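Local coordinates for protein CTD kinase subunit gamma (Schizosaccharomyces pombe, PDB 5CE7) that probably acts in the CTD kinase complex that hyperphosphorylates the C-terminal repeat domain of RNA polymerase II, this part being its noncanonical CTD-interacting domain, at residues G15-S20 / M61-T66; K26-A31 / C68-K73. All blocks are in the same frame, centred on the assembly; numbering follows the deposited sequence.

Interaction 1: residues G15-S20 / M61-T66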
loop_
_atom_site.group_PDB
_atom_site.type_symbol
_atom_site.label_atom_id
_atom_site.label_comp_id
_atom_site.label_asym_id
_atom_site.label_seq_id
_atom_site.Cartn_x
_atom_site.Cartn_y
_atom_site.Cartn_z
ATOM N N GLY A 15 8.862 -2.243 9.770
ATOM C CA GLY A 15 9.618 -1.204 10.440
ATOM C C GLY A 15 10.893 -0.836 9.701
ATOM O O GLY A 15 11.502 0.197 9.996
ATOM N N LYS A 16 11.289 -1.679 8.743
ATOM C CA LYS A 16 12.524 -1.483 7.977
ATOM C C LYS A 16 12.321 -0.629 6.741
ATOM O O LYS A 16 13.286 -0.256 6.095
ATOM C CB LYS A 16 13.090 -2.821 7.504
ATOM C CG LYS A 16 13.323 -3.820 8.599
ATOM C CD LYS A 16 14.267 -3.265 9.619
ATOM C CE LYS A 16 14.877 -4.389 10.424
ATOM N NZ LYS A 16 15.765 -3.832 11.468
ATOM N N LEU A 17 11.070 -0.345 6.397
ATOM C CA LEU A 17 10.764 0.356 5.150
ATOM C C LEU A 17 11.340 1.771 5.079
ATOM O O LEU A 17 11.312 2.532 6.054
ATOM C CB LEU A 17 9.256 0.437 4.937
ATOM C CG LEU A 17 8.475 -0.865 4.748
ATOM C CD1 LEU A 17 6.963 -0.559 4.795
ATOM C CD2 LEU A 17 8.873 -1.573 3.467
ATOM N N ASN A 18 11.848 2.119 3.904
ATOM C CA ASN A 18 12.150 3.509 3.594
ATOM C C ASN A 18 11.756 3.751 2.150
ATOM O O ASN A 18 11.136 2.886 1.535
ATOM C CB ASN A 18 13.625 3.823 3.853
ATOM C CG ASN A 18 14.552 2.907 3.095
ATOM O OD1 ASN A 18 14.382 2.692 1.901
ATOM N ND2 ASN A 18 15.534 2.345 3.793
ATOM N N ALA A 19 12.113 4.910 1.601
ATOM C CA ALA A 19 11.685 5.253 0.250
ATOM C C ALA A 19 12.143 4.238 -0.807
ATOM O O ALA A 19 11.489 4.077 -1.836
ATOM C CB ALA A 19 12.123 6.694 -0.126
ATOM N N SER A 20 13.247 3.541 -0.549
ATOM C CA SER A 20 13.862 2.686 -1.569
ATOM C C SER A 20 13.106 1.391 -1.806
ATOM O O SER A 20 12.649 0.747 -0.860
ATOM C CB SER A 20 15.325 2.372 -1.220
ATOM O OG SER A 20 15.406 1.532 -0.078
HETATM N N MSE A 61 2.654 3.132 1.290
HETATM C CA MSE A 61 2.077 3.236 -0.056
HETATM C C MSE A 61 3.041 2.686 -1.121
HETATM O O MSE A 61 2.634 1.958 -2.026
HETATM C CB MSE A 61 1.735 4.698 -0.350
HETATM C CG MSE A 61 0.894 4.978 -1.628
HETATM SE SE MSE A 61 -0.895 4.134 -1.540
HETATM C CE MSE A 61 -1.979 5.709 -1.916
ATOM N N TYR A 62 4.319 3.034 -1.020
ATOM C CA TYR A 62 5.307 2.474 -1.947
ATOM C C TYR A 62 5.358 0.958 -1.781
ATOM O O TYR A 62 5.367 0.220 -2.768
ATOM C CB TYR A 62 6.702 3.027 -1.681
ATOM C CG TYR A 62 6.871 4.506 -1.865
ATOM C CD1 TYR A 62 6.109 5.220 -2.786
ATOM C CD2 TYR A 62 7.822 5.196 -1.120
ATOM C CE1 TYR A 62 6.301 6.597 -2.954
ATOM C CE2 TYR A 62 8.013 6.553 -1.277
ATOM C CZ TYR A 62 7.255 7.246 -2.192
ATOM O OH TYR A 62 7.468 8.599 -2.316
ATOM N N PHE A 63 5.428 0.499 -0.533
ATOM C CA PHE A 63 5.443 -0.944 -0.250
ATOM C C PHE A 63 4.250 -1.683 -0.875
ATOM O O PHE A 63 4.385 -2.803 -1.394
ATOM C CB PHE A 63 5.443 -1.216 1.263
ATOM C CG PHE A 63 5.108 -2.648 1.603
ATOM C CD1 PHE A 63 5.992 -3.669 1.280
ATOM C CD2 PHE A 63 3.903 -2.972 2.201
ATOM C CE1 PHE A 63 5.681 -4.990 1.561
ATOM C CE2 PHE A 63 3.584 -4.294 2.495
ATOM C CZ PHE A 63 4.482 -5.302 2.171
ATOM N N VAL A 64 3.075 -1.065 -0.789
ATOM C CA VAL A 64 1.858 -1.623 -1.382
ATOM C C VAL A 64 2.029 -1.785 -2.892
ATOM O O VAL A 64 1.561 -2.747 -3.485
ATOM C CB VAL A 64 0.635 -0.716 -1.077
ATOM C CG1 VAL A 64 -0.472 -0.919 -2.099
ATOM C CG2 VAL A 64 0.145 -0.947 0.349
ATOM N N ASP A 65 2.695 -0.825 -3.514
ATOM C CA ASP A 65 2.976 -0.898 -4.948
ATOM C C ASP A 65 3.922 -2.076 -5.223
ATOM O O ASP A 65 3.671 -2.899 -6.096
ATOM C CB ASP A 65 3.592 0.428 -5.403
ATOM C CG ASP A 65 3.630 0.591 -6.919
ATOM O OD1 ASP A 65 3.071 -0.236 -7.660
ATOM O OD2 ASP A 65 4.208 1.592 -7.366
ATOM N N THR A 66 5.006 -2.144 -4.464
ATOM C CA THR A 66 5.976 -3.246 -4.560
ATOM C C THR A 66 5.335 -4.626 -4.296
ATOM O O THR A 66 5.592 -5.611 -5.018
ATOM C CB THR A 66 7.158 -2.992 -3.587
ATOM O OG1 THR A 66 7.831 -1.782 -3.976
ATOM C CG2 THR A 66 8.159 -4.174 -3.588
#
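Leu17 and Phe63 make the inner half of this contact, Ala19 and Tyr62 the outer half. Both methyls of Leu17 rest against Phe63 CB from one side, with CD1 at 3.9 Å; Leu17 CD2 also lies 4.2 Å from Phe63 CD1 and meets the ring obliquely. Phe63 has its CG anti to the backbone N (chi1 165°), which sends the ring past the leucine toward Phe10 and Leu14 of helix 3-14. A branched aliphatic residue suits this place because it offers two methyls to the same apolar surface. One residue back on helix 54-73, the Tyr62 ring has Ala19 beside it, with Ala19 O 3.9 Å from Tyr62 CD2 and Ala19 CB 4.3 Å from Tyr62 CE2. A small alanine lets the loop backbone come near the ring.

No hydrogen bond joins the two segments directly; part of the loop's shape is set from within. Asn18 OD1 accepts Ser20 N at 2.8 Å and also Ser20 OG, both in its carbonyl plane. Further out, Ser23 OG bonds Asn18 N and Ser20 O, and Gln24 bridges loop and helix by bonding Asn18 O and Thr66 OG1. Buffer, probably from crystallisation, lies next to Tyr62, and Lys16 pairs with a buffer sulfonate. The arrangement is an Asx turn laid against a helix, in the link between helices 3-14 and 25-33 of the CTD-interacting domain.

Interaction 2: residues K26-A31 / C68-K73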
loop_
_atom_site.group_PDB
_atom_site.type_symbol
_atom_site.label_atom_id
_atom_site.label_comp_id
_atom_site.label_asym_id
_atom_site.label_seq_id
_atom_site.Cartn_x
_atom_site.Cartn_y
_atom_site.Cartn_z
ATOM N N LYS A 26 11.927 -7.456 0.967
ATOM C CA LYS A 26 11.838 -8.510 1.976
ATOM C C LYS A 26 10.458 -8.610 2.642
ATOM O O LYS A 26 9.941 -9.712 2.837
ATOM C CB LYS A 26 12.925 -8.343 3.039
ATOM C CG LYS A 26 13.593 -9.649 3.420
ATOM C CD LYS A 26 14.301 -9.563 4.765
ATOM C CE LYS A 26 14.419 -10.959 5.389
ATOM N NZ LYS A 26 14.903 -10.931 6.800
ATOM N N PRO A 27 9.854 -7.465 3.014
ATOM C CA PRO A 27 8.500 -7.577 3.590
ATOM C C PRO A 27 7.491 -8.107 2.571
ATOM O O PRO A 27 6.563 -8.809 2.954
ATOM C CB PRO A 27 8.132 -6.131 3.965
ATOM C CG PRO A 27 9.394 -5.351 3.926
ATOM C CD PRO A 27 10.438 -6.117 3.155
ATOM N N ALA A 28 7.674 -7.776 1.292
ATOM C CA ALA A 28 6.782 -8.266 0.245
ATOM C C ALA A 28 6.921 -9.769 0.029
ATOM O O ALA A 28 5.920 -10.469 -0.151
ATOM C CB ALA A 28 7.028 -7.513 -1.069
ATOM N N GLN A 29 8.156 -10.263 0.036
ATOM C CA GLN A 29 8.409 -11.702 -0.107
ATOM C C GLN A 29 7.824 -12.505 1.058
ATOM O O GLN A 29 7.264 -13.595 0.858
ATOM C CB GLN A 29 9.909 -11.996 -0.247
ATOM C CG GLN A 29 10.486 -11.579 -1.598
ATOM C CD GLN A 29 12.000 -11.680 -1.661
ATOM O OE1 GLN A 29 12.690 -11.498 -0.657
ATOM N NE2 GLN A 29 12.524 -11.964 -2.850
ATOM N N PHE A 30 7.972 -11.972 2.268
ATOM C CA PHE A 30 7.383 -12.584 3.462
ATOM C C PHE A 30 5.861 -12.665 3.364
ATOM O O PHE A 30 5.272 -13.706 3.642
ATOM C CB PHE A 30 7.763 -11.797 4.722
ATOM C CG PHE A 30 7.288 -12.434 6.002
ATOM C CD1 PHE A 30 8.078 -13.361 6.665
ATOM C CD2 PHE A 30 6.053 -12.100 6.543
ATOM C CE1 PHE A 30 7.639 -13.952 7.852
ATOM C CE2 PHE A 30 5.606 -12.688 7.719
ATOM C CZ PHE A 30 6.404 -13.611 8.373
ATOM N N ALA A 31 5.226 -11.555 2.998
ATOM C CA ALA A 31 3.775 -11.501 2.891
ATOM C C ALA A 31 3.254 -12.545 1.919
ATOM O O ALA A 31 2.180 -13.120 2.132
ATOM C CB ALA A 31 3.310 -10.098 2.463
ATOM N N CYS A 68 2.097 -5.427 -4.698
ATOM C CA CYS A 68 1.295 -5.753 -5.873
ATOM C C CYS A 68 2.158 -6.242 -7.052
ATOM O O CYS A 68 1.833 -7.242 -7.681
ATOM C CB CYS A 68 0.407 -4.564 -6.292
ATOM S SG CYS A 68 -0.930 -4.187 -5.119
ATOM N N GLU A 69 3.244 -5.539 -7.356
ATOM C CA GLU A 69 4.130 -5.953 -8.451
ATOM C C GLU A 69 4.648 -7.367 -8.228
ATOM O O GLU A 69 4.648 -8.195 -9.130
ATOM C CB GLU A 69 5.311 -4.992 -8.600
ATOM C CG GLU A 69 4.900 -3.590 -9.015
ATOM C CD GLU A 69 6.068 -2.611 -9.081
ATOM O OE1 GLU A 69 7.081 -2.829 -8.389
ATOM O OE2 GLU A 69 5.971 -1.621 -9.839
HETATM N N MSE A 70 5.077 -7.648 -7.009
HETATM C CA MSE A 70 5.601 -8.966 -6.708
HETATM C C MSE A 70 4.517 -10.031 -6.707
HETATM O O MSE A 70 4.758 -11.152 -7.131
HETATM C CB MSE A 70 6.392 -8.934 -5.410
HETATM C CG MSE A 70 7.677 -8.117 -5.565
HETATM SE SE MSE A 70 8.797 -8.250 -3.995
HETATM C CE MSE A 70 8.326 -10.124 -3.509
ATOM N N CYS A 71 3.317 -9.680 -6.257
ATOM C CA CYS A 71 2.186 -10.601 -6.375
ATOM C C CYS A 71 1.981 -10.997 -7.841
ATOM O O CYS A 71 1.820 -12.175 -8.158
ATOM C CB CYS A 71 0.902 -9.989 -5.798
ATOM S SG CYS A 71 0.824 -9.982 -3.994
ATOM N N LEU A 72 2.006 -10.012 -8.736
ATOM C CA LEU A 72 1.801 -10.284 -10.153
ATOM C C LEU A 72 2.944 -11.127 -10.730
ATOM O O LEU A 72 2.729 -11.995 -11.579
ATOM C CB LEU A 72 1.655 -8.975 -10.944
ATOM C CG LEU A 72 0.454 -8.088 -10.621
ATOM C CD1 LEU A 72 0.608 -6.757 -11.344
ATOM C CD2 LEU A 72 -0.851 -8.779 -11.028
ATOM N N LYS A 73 4.161 -10.876 -10.271
ATOM C CA LYS A 73 5.295 -11.672 -10.731
ATOM C C LYS A 73 5.206 -13.122 -10.244
ATOM O O LYS A 73 5.816 -14.034 -10.832
ATOM C CB LYS A 73 6.620 -11.020 -10.318
ATOM C CG LYS A 73 6.978 -9.794 -11.170
ATOM C CD LYS A 73 8.080 -8.951 -10.538
ATOM C CE LYS A 73 9.061 -9.778 -9.737
ATOM N NZ LYS A 73 10.170 -10.324 -10.575
#
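Lys73 N donates to Glu69 O at 3.0 Å, one of the regular backbone bonds in the last turns of helix 54-73, from which Met70 reaches across to Ala28 and Gln29 on helix 25-33. This is helix-to-helix packing within the right-handed superhelix of the CTD-interacting domain, and no hydrogen bond passes between the two segments; what crosses between them is apolar.

Met70, present as selenomethionine, provides the whole of one side. Its CG sits anti to the carbonyl carbon (chi1 -68°) and the chain runs out extended to the selenium, then bends at chi3 (33°), turning the terminal methyl along the facing helix. Ala28 points its CB at this chain and meets the selenium: Ala28 CB is 3.5 Å from Met70 SE. Alanine suits the place because a single methyl lets the backbones approach, with Ala28 CA and Met70 CA 7.1 Å apart, while a long, flexible thioether, here its selenium analogue, spans what remains.

Gln29 lies at the solvent-facing margin. Its aliphatic CB and CG take part in the packing beside the Met70 methyl, while its amide can remain with water, a division that suits a long polar residue at a helix border. The bend at chi3 brings the methyl beside the glutamine stem, the two side chains crossing at a slant. That torsion is unusual, however, and the modelled 3.2 Å from Met70 CE to Gln29 CG is too short to trust, so the exact place of the methyl is uncertain.

Beyond the pair, Ala31 packs on Phe10 and Leu67, and its carbonyl oxygen accepts a hydrogen bond from Tyr80 OH. Just past the helix end, Asn74 ND2 bonds Met70 O.

Interactions 1 and 2 lie with their centres about 11 Å apart and share helix 54-73, whose residues 61-66 serve the first and 68-73 the second. Along the chain the segments alternate: 15-20, 26-31, 61-66, 68-73. The loop meets helix 54-73 about two turns before the place where Met70 meets helix 25-33. The contacts also touch one another. Phe63 CE1 lies 3.4 Å from Ala28 N and 3.6 Å from Pro27 CB, and Leu17 CD2 is 3.8 Å from Pro27 CG. Leu17, Pro27, Ala28 and Phe63 therefore form one continuous apolar patch joining the N-terminal part of the superhelical domain to helix 54-73.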